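Local coordinates for Peptide/nickel transport system substrate-binding protein (Listeria monocytogenes serotype 1/2a, PDB 5KZT) that binds a peptide and probably hands it to a membrane transporter, as an oligopeptide-binding protein of the bacterial solute-binding protein 5 family, at residues 27-30 against 31-34; 51-54 against 55-59; 68-71 against 72-76; 182-185 against 186-189; 427-430 against 431-435. One frame throughout, in Å; residues are numbered along the deposited sequence.

How the contacts relate
Contacts 1 and 5 both reach the bound peptide. Contact 1 ends in Asp34, which bonds to the peptide through its backbone, and in contact 5 Asp428 OD1 accepts a bond from the peptide backbone. Their centres are about 19 Å apart and their nearest atoms about 7 Å. Contact 4 backs contact 1: Met188 CE lies 3.7 Å from Ala28 O, and Ala182 CB packs on Asp29. Contact 2 is a surface hairpin whose nearest atoms come within about 6 Å of contact 5 without touching it. Contact 3, the next hairpin in the chain, stands farther out, its centre about 21 Å from that of contact 2 and about 36 Å from that of contact 4.

Contact 1: residues 27-30 against 31-34; sequences SADS and TKAD
Residues 27-34 bend within the loop between strand 16-21 and helix 36-45, where Ala33 N bonds back four residues to Asp29 O at 2.8 Å, nearly straight (163°). Lys32 N reaches the same oxygen only weakly. The side chain of Asp29 tightens the bend from within. Its CG stands anti to the backbone N (chi1 -177°), which turns the carboxylate forward over the next residues. Asp29 OD1 then accepts from Thr31 N at 3.0 Å and from Lys32 N at 3.3 Å. The second donor comes from above the carboxylate plane. Asp29 OD2 lies beside the aliphatic part of Lys32, 3.8 Å from Lys32 CD, and forms a salt bridge with Arg103 of helix 94-105. Lys32 NZ is 4.5 Å from Asp29 OD2, too far for a salt bridge. Ser27 begins an ST turn: Ser27 OG accepts from Asp29 N at 3.2 Å and also packs against Ala33 CB. Water 1 joins Ser30 O to Ala33 O. Asp34, ending the bend, hydrogen-bonds to the bound peptide through its backbone. The buried carboxylate of Asp29 thus has two backbone donors and an arginine, which would probably favour its ionised form and fix the bend that leads to the peptide.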
# COMPACT_ATOMS: atom_id res chain seq x y z
N SER A 27 2.73 3.27 11.13
CA SER A 27 2.34 4.68 11.27
C SER A 27 0.84 4.77 11.29
O SER A 27 0.17 4.06 10.54
CB SER A 27 2.86 5.50 10.08
OG SER A 27 2.36 6.83 10.10
N ALA A 28 0.31 5.67 12.12
CA ALA A 28 -1.10 6.01 12.06
C ALA A 28 -1.29 7.50 11.81
O ALA A 28 -2.34 8.04 12.12
CB ALA A 28 -1.81 5.57 13.32
N ASP A 29 -0.28 8.14 11.24
CA ASP A 29 -0.38 9.54 10.83
C ASP A 29 -0.95 9.53 9.42
O ASP A 29 -0.30 9.03 8.52
CB ASP A 29 1.03 10.17 10.89
CG ASP A 29 1.05 11.67 10.54
OD1 ASP A 29 0.37 12.05 9.57
OD2 ASP A 29 1.76 12.46 11.23
N SER A 30 -2.16 10.07 9.23
CA SER A 30 -2.82 9.97 7.92
C SER A 30 -2.04 10.65 6.78
O SER A 30 -2.19 10.27 5.63
CB SER A 30 -4.26 10.48 7.94
OG SER A 30 -4.35 11.82 8.37
N THR A 31 -1.21 11.64 7.11
CA THR A 31 -0.36 12.26 6.11
C THR A 31 0.85 11.41 5.74
O THR A 31 1.20 11.30 4.56
CB THR A 31 0.14 13.64 6.57
OG1 THR A 31 -0.98 14.44 6.96
CG2 THR A 31 0.88 14.34 5.44
N LYS A 32 1.49 10.82 6.74
CA LYS A 32 2.79 10.18 6.57
C LYS A 32 2.70 8.68 6.30
O LYS A 32 3.62 8.13 5.68
CB LYS A 32 3.68 10.44 7.79
CG LYS A 32 4.00 11.89 8.05
CD LYS A 32 4.95 12.04 9.22
CE LYS A 32 5.18 13.49 9.53
NZ LYS A 32 6.03 13.65 10.72
N ALA A 33 1.64 8.02 6.78
CA ALA A 33 1.46 6.58 6.58
C ALA A 33 1.46 6.22 5.10
O ALA A 33 0.80 6.88 4.28
CB ALA A 33 0.16 6.09 7.22
N ASP A 34 2.21 5.18 4.76
CA ASP A 34 2.23 4.65 3.39
C ASP A 34 2.15 3.13 3.30
O ASP A 34 2.41 2.57 2.24
CB ASP A 34 3.49 5.15 2.65
CG ASP A 34 4.79 4.65 3.25
OD1 ASP A 34 4.82 3.71 4.08
OD2 ASP A 34 5.83 5.23 2.85
O HOH W 1 -1.13 8.85 3.52

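Contact 2: residues 51-54 against 55-59; sequences ALDK and DGIPA
A beta hairpin of strands 50-52 and 58-60 turns here through a type I beta turn from Asp53 to Gly56 with a G1 beta bulge at Gly56. Ala51 and Ala59 are the hydrogen-bonded pair of the antiparallel ladder, with Ala51 N to Ala59 O at 2.9 Å and a matching return bond. Leu52 and Pro58 form the non-hydrogen-bonded pair beside it. Their side chains lie side by side on one face, and Leu52 CD1 meets Pro58 CG at 3.9 Å. The Leu52 and Pro58 face packs on helix 157-161 and nearby loops: Pro58 rests on Asn158 and Ser159, while Leu52 touches Phe515. The turn itself is closed by Gly56 N to Asp53 O at 2.9 Å, and Asp53 N bonds to Ile57 O. Gly56 takes a positive phi of 79°, a conformation that glycine adopts easily. Asp53 adds a side-chain clasp. Its chi1 of 72° turns the carboxylate back toward the N-H groups of Asp55 and Ile57. Lys54 and Asp55 run alongside each other at the exposed tip, their charged ends too far apart for a salt bridge. Asp53 OD1 receives Ile57 N at 3.0 Å, from above the carboxylate plane and nearly straight (161°), and Asp55 N at 2.9 Å in a weak, bent bond.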
# COMPACT_ATOMS: atom_id res chain seq x y z
N ALA A 51 -15.40 8.33 0.10
CA ALA A 51 -15.01 7.04 0.59
C ALA A 51 -15.60 5.98 -0.35
O ALA A 51 -16.72 6.16 -0.85
CB ALA A 51 -15.49 6.86 2.02
N LEU A 52 -14.86 4.89 -0.60
CA LEU A 52 -15.34 3.80 -1.48
C LEU A 52 -16.61 3.18 -0.92
O LEU A 52 -16.67 2.85 0.26
CB LEU A 52 -14.26 2.72 -1.66
CG LEU A 52 -13.31 2.97 -2.85
CD1 LEU A 52 -12.85 4.41 -2.93
CD2 LEU A 52 -12.13 2.00 -2.86
N ASP A 53 -17.61 3.03 -1.79
CA ASP A 53 -18.87 2.40 -1.46
C ASP A 53 -18.81 0.88 -1.67
O ASP A 53 -17.76 0.32 -2.02
CB ASP A 53 -20.03 3.05 -2.25
CG ASP A 53 -20.03 2.70 -3.75
OD1 ASP A 53 -19.30 1.79 -4.18
OD2 ASP A 53 -20.78 3.37 -4.49
N LYS A 54 -19.94 0.21 -1.45
CA LYS A 54 -20.00 -1.24 -1.53
C LYS A 54 -19.62 -1.81 -2.91
O LYS A 54 -19.22 -2.96 -2.99
CB LYS A 54 -21.40 -1.74 -1.13
CG LYS A 54 -22.51 -1.39 -2.11
CD LYS A 54 -23.76 -2.20 -1.77
CE LYS A 54 -24.73 -2.25 -2.93
NZ LYS A 54 -25.42 -0.95 -3.09
N ASP A 55 -19.76 -1.03 -3.97
CA ASP A 55 -19.33 -1.45 -5.31
C ASP A 55 -17.92 -1.02 -5.72
O ASP A 55 -17.54 -1.22 -6.88
CB ASP A 55 -20.34 -0.96 -6.36
CG ASP A 55 -21.68 -1.62 -6.20
OD1 ASP A 55 -21.73 -2.81 -5.81
OD2 ASP A 55 -22.68 -0.93 -6.47
N GLY A 56 -17.15 -0.46 -4.78
CA GLY A 56 -15.79 0.01 -5.08
C GLY A 56 -15.70 1.35 -5.77
O GLY A 56 -14.65 1.69 -6.33
N ILE A 57 -16.78 2.13 -5.74
CA ILE A 57 -16.80 3.44 -6.37
C ILE A 57 -16.70 4.52 -5.30
O ILE A 57 -17.44 4.46 -4.32
CB ILE A 57 -18.12 3.67 -7.14
CG1 ILE A 57 -18.34 2.55 -8.19
CG2 ILE A 57 -18.14 5.07 -7.77
CD1 ILE A 57 -19.75 2.50 -8.75
N PRO A 58 -15.81 5.53 -5.48
CA PRO A 58 -15.82 6.61 -4.52
C PRO A 58 -17.17 7.32 -4.48
O PRO A 58 -17.74 7.61 -5.53
CB PRO A 58 -14.71 7.56 -5.02
CG PRO A 58 -13.85 6.69 -5.87
CD PRO A 58 -14.81 5.75 -6.53
N ALA A 59 -17.66 7.54 -3.28
CA ALA A 59 -18.93 8.20 -3.04
C ALA A 59 -18.70 9.32 -2.02
O ALA A 59 -17.83 9.21 -1.14
CB ALA A 59 -19.95 7.21 -2.51

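Contact 3: residues 68-71 against 72-76; sequences KISD and DKTVY
One carboxylate oxygen, Asp72 OD1, takes three donors at the end of this beta hairpin. Ser70 OG gives its proton to it at 3.0 Å, Thr74 OG1 at 2.7 Å and Thr74 N at 3.1 Å. The serine comes on the anti side and the threonine hydroxyl on the syn side, both tilted about 30° out of the carboxylate plane; the backbone donor lies above it. The Thr74 N bond makes an Asx turn. Ser70 OG passes the chain of bonds on, since it accepts from Val75 N at 3.0 Å. The chi1 of 57° places this hydroxyl where it meets both Asp72 OD1 and Val75 N. The backbone makes a type I beta turn from Ser70 to Lys73, closed by Lys73 N to Ser70 O. Ser70 N bonds to Val75 O. The hairpin is at the surface, and its second strand, 75-79, pairs with strand 145-149. Ile69 and Tyr76 form a non-hydrogen-bonded antiparallel pair, their side chains side by side on one face. Ile69 CG1 lies over the tyrosine ring in a CH-pi contact, 4.0 Å from the ring centroid. Ile69 CD1 touches the ring at Tyr76 CE2, 3.4 Å away.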
# COMPACT_ATOMS: atom_id res chain seq x y z
N LYS A 68 -19.67 20.97 -7.73
CA LYS A 68 -19.76 21.72 -8.97
C LYS A 68 -18.38 21.63 -9.63
O LYS A 68 -17.36 21.88 -8.97
CB LYS A 68 -20.15 23.17 -8.69
CG LYS A 68 -20.00 24.11 -9.87
CD LYS A 68 -20.69 25.44 -9.63
CE LYS A 68 -19.93 26.34 -8.66
NZ LYS A 68 -20.73 27.56 -8.34
N ILE A 69 -18.34 21.26 -10.90
CA ILE A 69 -17.07 21.11 -11.62
C ILE A 69 -17.04 21.99 -12.88
O ILE A 69 -17.98 22.01 -13.66
CB ILE A 69 -16.85 19.63 -12.01
CG1 ILE A 69 -16.95 18.74 -10.76
CG2 ILE A 69 -15.51 19.49 -12.72
CD1 ILE A 69 -16.92 17.24 -11.02
N SER A 70 -15.93 22.71 -13.09
CA SER A 70 -15.79 23.56 -14.28
C SER A 70 -15.83 22.76 -15.58
O SER A 70 -15.57 21.56 -15.57
CB SER A 70 -14.49 24.38 -14.23
OG SER A 70 -13.37 23.52 -14.10
N ASP A 71 -16.16 23.43 -16.67
CA ASP A 71 -16.21 22.83 -18.02
C ASP A 71 -14.94 22.07 -18.41
O ASP A 71 -15.01 20.94 -18.91
CB ASP A 71 -16.49 23.91 -19.06
CG ASP A 71 -17.92 24.45 -18.99
OD1 ASP A 71 -18.75 23.92 -18.22
OD2 ASP A 71 -18.22 25.42 -19.69
N ASP A 72 -13.77 22.68 -18.14
CA ASP A 72 -12.48 22.01 -18.42
C ASP A 72 -12.07 20.94 -17.37
O ASP A 72 -11.00 20.35 -17.49
CB ASP A 72 -11.36 23.05 -18.64
CG ASP A 72 -10.87 23.74 -17.35
OD1 ASP A 72 -11.29 23.40 -16.21
OD2 ASP A 72 -10.02 24.66 -17.48
N LYS A 73 -12.90 20.73 -16.34
CA LYS A 73 -12.69 19.66 -15.33
C LYS A 73 -11.43 19.81 -14.49
O LYS A 73 -10.81 18.83 -14.07
CB LYS A 73 -12.78 18.28 -16.01
CG LYS A 73 -14.17 18.05 -16.62
CD LYS A 73 -14.14 17.44 -18.02
CE LYS A 73 -14.34 15.94 -18.02
NZ LYS A 73 -13.23 15.24 -17.30
N THR A 74 -11.08 21.06 -14.21
CA THR A 74 -9.95 21.37 -13.33
C THR A 74 -10.29 22.10 -12.07
O THR A 74 -9.44 22.18 -11.19
CB THR A 74 -8.85 22.17 -14.06
OG1 THR A 74 -9.30 23.50 -14.34
CG2 THR A 74 -8.46 21.44 -15.36
N VAL A 75 -11.50 22.65 -11.94
CA VAL A 75 -11.85 23.39 -10.75
C VAL A 75 -13.09 22.75 -10.14
O VAL A 75 -14.15 22.66 -10.79
CB VAL A 75 -12.05 24.89 -11.02
CG1 VAL A 75 -12.42 25.63 -9.75
CG2 VAL A 75 -10.77 25.50 -11.59
N TYR A 76 -12.92 22.30 -8.89
CA TYR A 76 -13.95 21.60 -8.13
C TYR A 76 -14.38 22.46 -6.95
O TYR A 76 -13.56 22.80 -6.08
CB TYR A 76 -13.39 20.25 -7.63
CG TYR A 76 -13.25 19.16 -8.70
CD1 TYR A 76 -12.37 19.31 -9.76
CD2 TYR A 76 -13.98 17.98 -8.62
CE1 TYR A 76 -12.23 18.32 -10.73
CE2 TYR A 76 -13.85 16.99 -9.59
CZ TYR A 76 -12.97 17.17 -10.63
OH TYR A 76 -12.82 16.22 -11.60

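Contact 4: residues 182-185 against 186-189; sequences AQNS and DNML
Asn184 has its CG between its own backbone N and carbonyl carbon (chi1 56°), while Asn187 has CG anti to its carbonyl carbon (chi1 -70°), and these two torsions bring their side-chain amides together. The amide planes stand 78° apart. The groups meet through their oxygens, Asn184 OD1 and Asn187 OD1, at 3.1 Å. Both are acceptors, so this is no hydrogen bond. Asn187 N bonds to Asn184 O at 3.0 Å and, weakly, to Asn184 OD1. One N-H is thus shared between the main chain and the side chain of the same residue. Asn187 ND2 turns back to Lys180 O in a weak bond. The loop is closed at its base by Ala182 N to Asn187 O, at 2.8 Å, with the donor above the carbonyl plane.

Met188 CG lies against the bend, 3.4 Å from Asn184 O and 4.2 Å from Ala182 CB. Two waters also meet the loop. Water 2 joins Ser185 OG to Asp186 OD1, giving a proton to the carboxylate at 2.8 Å. Water 3 lies between Ser185 O and Met188 O.

Ser185 OG also bonds to Trp199 O, and the backbones of these two residues are hydrogen-bonded. Ser185 and Met188 pack on Leu196 of strand 194-197. Asn187 touches Lys177 and Leu189 touches Phe173. The loop is therefore held between helix 171-177, which precedes it, and strand 194-197, which follows.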
# COMPACT_ATOMS: atom_id res chain seq x y z
N ALA A 182 0.09 11.43 16.73
CA ALA A 182 -0.18 10.08 16.19
C ALA A 182 0.79 8.97 16.61
O ALA A 182 0.85 7.91 15.99
CB ALA A 182 -0.31 10.13 14.67
N GLN A 183 1.51 9.17 17.70
CA GLN A 183 2.44 8.14 18.18
C GLN A 183 1.73 7.10 19.03
O GLN A 183 2.31 6.07 19.34
CB GLN A 183 3.59 8.78 18.95
CG GLN A 183 4.48 9.68 18.08
CD GLN A 183 5.25 8.94 16.98
OE1 GLN A 183 5.60 9.52 15.97
NE2 GLN A 183 5.55 7.67 17.20
N ASN A 184 0.49 7.39 19.42
CA ASN A 184 -0.36 6.46 20.13
C ASN A 184 -1.81 6.93 19.96
O ASN A 184 -2.05 8.01 19.42
CB ASN A 184 0.06 6.38 21.61
CG ASN A 184 0.06 7.73 22.30
OD1 ASN A 184 -0.92 8.45 22.28
ND2 ASN A 184 1.19 8.09 22.90
N SER A 185 -2.79 6.14 20.41
CA SER A 185 -4.19 6.50 20.19
C SER A 185 -4.67 7.70 21.01
O SER A 185 -5.63 8.36 20.60
CB SER A 185 -5.12 5.29 20.41
OG SER A 185 -4.85 4.65 21.62
N ASP A 186 -4.01 8.01 22.13
CA ASP A 186 -4.26 9.27 22.86
C ASP A 186 -3.84 10.51 22.09
O ASP A 186 -4.32 11.61 22.41
CB ASP A 186 -3.53 9.32 24.20
CG ASP A 186 -4.07 8.36 25.20
OD1 ASP A 186 -5.25 7.96 25.10
OD2 ASP A 186 -3.30 8.01 26.12
N ASN A 187 -2.93 10.36 21.14
CA ASN A 187 -2.42 11.48 20.33
C ASN A 187 -2.97 11.53 18.90
O ASN A 187 -2.33 12.06 18.00
CB ASN A 187 -0.89 11.45 20.34
CG ASN A 187 -0.33 11.82 21.70
OD1 ASN A 187 -0.91 11.51 22.74
ND2 ASN A 187 0.78 12.53 21.69
N MET A 188 -4.18 11.01 18.73
CA MET A 188 -4.93 11.09 17.49
C MET A 188 -6.32 11.67 17.77
O MET A 188 -6.85 11.52 18.88
CB MET A 188 -5.12 9.69 16.90
CG MET A 188 -3.84 8.92 16.62
SD MET A 188 -4.15 7.19 16.19
CE MET A 188 -4.95 7.46 14.61
N LEU A 189 -6.87 12.35 16.76
CA LEU A 189 -8.29 12.74 16.72
C LEU A 189 -9.01 12.04 15.57
O LEU A 189 -8.44 11.80 14.51
CB LEU A 189 -8.46 14.25 16.51
CG LEU A 189 -8.52 15.25 17.66
CD1 LEU A 189 -8.98 16.60 17.11
CD2 LEU A 189 -9.40 14.79 18.81
O HOH W 2 -6.44 6.18 23.25
O HOH W 3 -7.99 9.93 21.39

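Contact 5: residues 427-430 against 431-435; sequences PDYQ and DPSTF
Tyr429 reaches across to residues 431-435, with its CG tucked close to both backbone arms of its own residue (chi1 54°). From CB the ring runs out past Asp431 and Thr434. On one edge, CD2 and CE2 pass Asp431 CB, with Tyr429 CE2 3.7 Å from it. Thr434 CB sits over one ring face, nearest CE1, in a CH-pi contact, 3.9 Å from the Tyr429 centroid. CZ approaches Thr434 N. At the tip, Tyr429 OH meets Ser433 OG at 2.6 Å, near the ring plane, and also bonds to water 5. Tyr156 stacks on the Tyr429 ring.

This turn leads from strand 420-425 into helix 433-436. Asp431 precedes the turn into the helix and makes a capping bond: Asp431 OD2 accepts from Ser433 N at 3.0 Å. It also accepts from Ser433 OG at 2.7 Å, the two donors coming from opposite faces of the carboxylate plane. The same oxygen forms a salt bridge with Arg473 of helix 471-487. Asp428 N gives an almost straight bond (175°) to Thr434 OG1 at 3.0 Å. Water 4 links that hydroxyl to Asp428 OD2, which also bonds to Tyr113 OH. Asp428 OD1 accepts from the backbone of the bound peptide. Pro427 CB rests on both Thr434 CG2 (3.7 Å) and Phe435 CE2 (3.8 Å). The Phe435 ring makes an edge-to-face contact with Trp425.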
# COMPACT_ATOMS: atom_id res chain seq x y z
N PRO A 427 -2.57 -1.21 -5.07
CA PRO A 427 -2.94 0.01 -5.77
C PRO A 427 -3.69 1.00 -4.89
O PRO A 427 -4.49 0.59 -4.07
CB PRO A 427 -3.83 -0.50 -6.89
CG PRO A 427 -4.46 -1.73 -6.31
CD PRO A 427 -3.40 -2.36 -5.47
N ASP A 428 -3.45 2.29 -5.12
CA ASP A 428 -4.19 3.36 -4.42
C ASP A 428 -5.32 3.96 -5.25
O ASP A 428 -6.13 4.70 -4.71
CB ASP A 428 -3.22 4.46 -4.01
CG ASP A 428 -2.07 3.93 -3.17
OD1 ASP A 428 -2.29 2.97 -2.41
OD2 ASP A 428 -0.94 4.43 -3.31
N TYR A 429 -5.36 3.61 -6.54
CA TYR A 429 -6.42 3.99 -7.46
C TYR A 429 -6.27 3.13 -8.71
O TYR A 429 -5.23 2.50 -8.89
CB TYR A 429 -6.36 5.48 -7.82
CG TYR A 429 -5.02 5.94 -8.35
CD1 TYR A 429 -4.00 6.36 -7.49
CD2 TYR A 429 -4.80 6.03 -9.72
CE1 TYR A 429 -2.77 6.80 -7.98
CE2 TYR A 429 -3.59 6.47 -10.22
CZ TYR A 429 -2.58 6.84 -9.35
OH TYR A 429 -1.40 7.27 -9.90
N GLN A 430 -7.27 3.16 -9.58
CA GLN A 430 -7.37 2.20 -10.68
C GLN A 430 -6.80 2.72 -12.00
O GLN A 430 -7.52 3.13 -12.89
CB GLN A 430 -8.82 1.70 -10.82
CG GLN A 430 -8.91 0.41 -11.61
CD GLN A 430 -10.34 -0.02 -11.86
OE1 GLN A 430 -11.19 0.08 -10.96
NE2 GLN A 430 -10.62 -0.51 -13.10
N ASP A 431 -5.48 2.68 -12.10
CA ASP A 431 -4.75 3.15 -13.27
C ASP A 431 -3.33 2.58 -13.11
O ASP A 431 -2.87 2.42 -11.98
CB ASP A 431 -4.73 4.69 -13.27
CG ASP A 431 -4.01 5.28 -14.47
OD1 ASP A 431 -4.66 5.52 -15.50
OD2 ASP A 431 -2.79 5.53 -14.39
N PRO A 432 -2.62 2.27 -14.23
CA PRO A 432 -1.28 1.71 -14.09
C PRO A 432 -0.26 2.59 -13.35
O PRO A 432 0.68 2.07 -12.75
CB PRO A 432 -0.84 1.52 -15.54
CG PRO A 432 -2.10 1.39 -16.31
CD PRO A 432 -3.03 2.35 -15.65
N SER A 433 -0.46 3.90 -13.39
CA SER A 433 0.44 4.86 -12.75
C SER A 433 0.61 4.64 -11.25
O SER A 433 1.68 4.96 -10.72
CB SER A 433 0.01 6.30 -13.03
OG SER A 433 -1.26 6.60 -12.46
N THR A 434 -0.40 4.11 -10.56
CA THR A 434 -0.22 3.81 -9.14
C THR A 434 1.00 2.90 -8.90
O THR A 434 1.72 3.07 -7.92
CB THR A 434 -1.50 3.24 -8.47
OG1 THR A 434 -1.30 3.19 -7.04
CG2 THR A 434 -1.89 1.86 -9.01
N PHE A 435 1.27 1.97 -9.83
CA PHE A 435 2.47 1.12 -9.78
C PHE A 435 3.69 1.77 -10.45
O PHE A 435 4.80 1.79 -9.88
CB PHE A 435 2.18 -0.22 -10.46
CG PHE A 435 1.18 -1.08 -9.71
CD1 PHE A 435 1.61 -1.97 -8.74
CD2 PHE A 435 -0.18 -0.99 -9.98
CE1 PHE A 435 0.69 -2.75 -8.05
CE2 PHE A 435 -1.10 -1.75 -9.28
CZ PHE A 435 -0.65 -2.63 -8.30
O HOH W 4 -0.46 5.45 -5.81
O HOH W 5 0.93 7.61 -8.57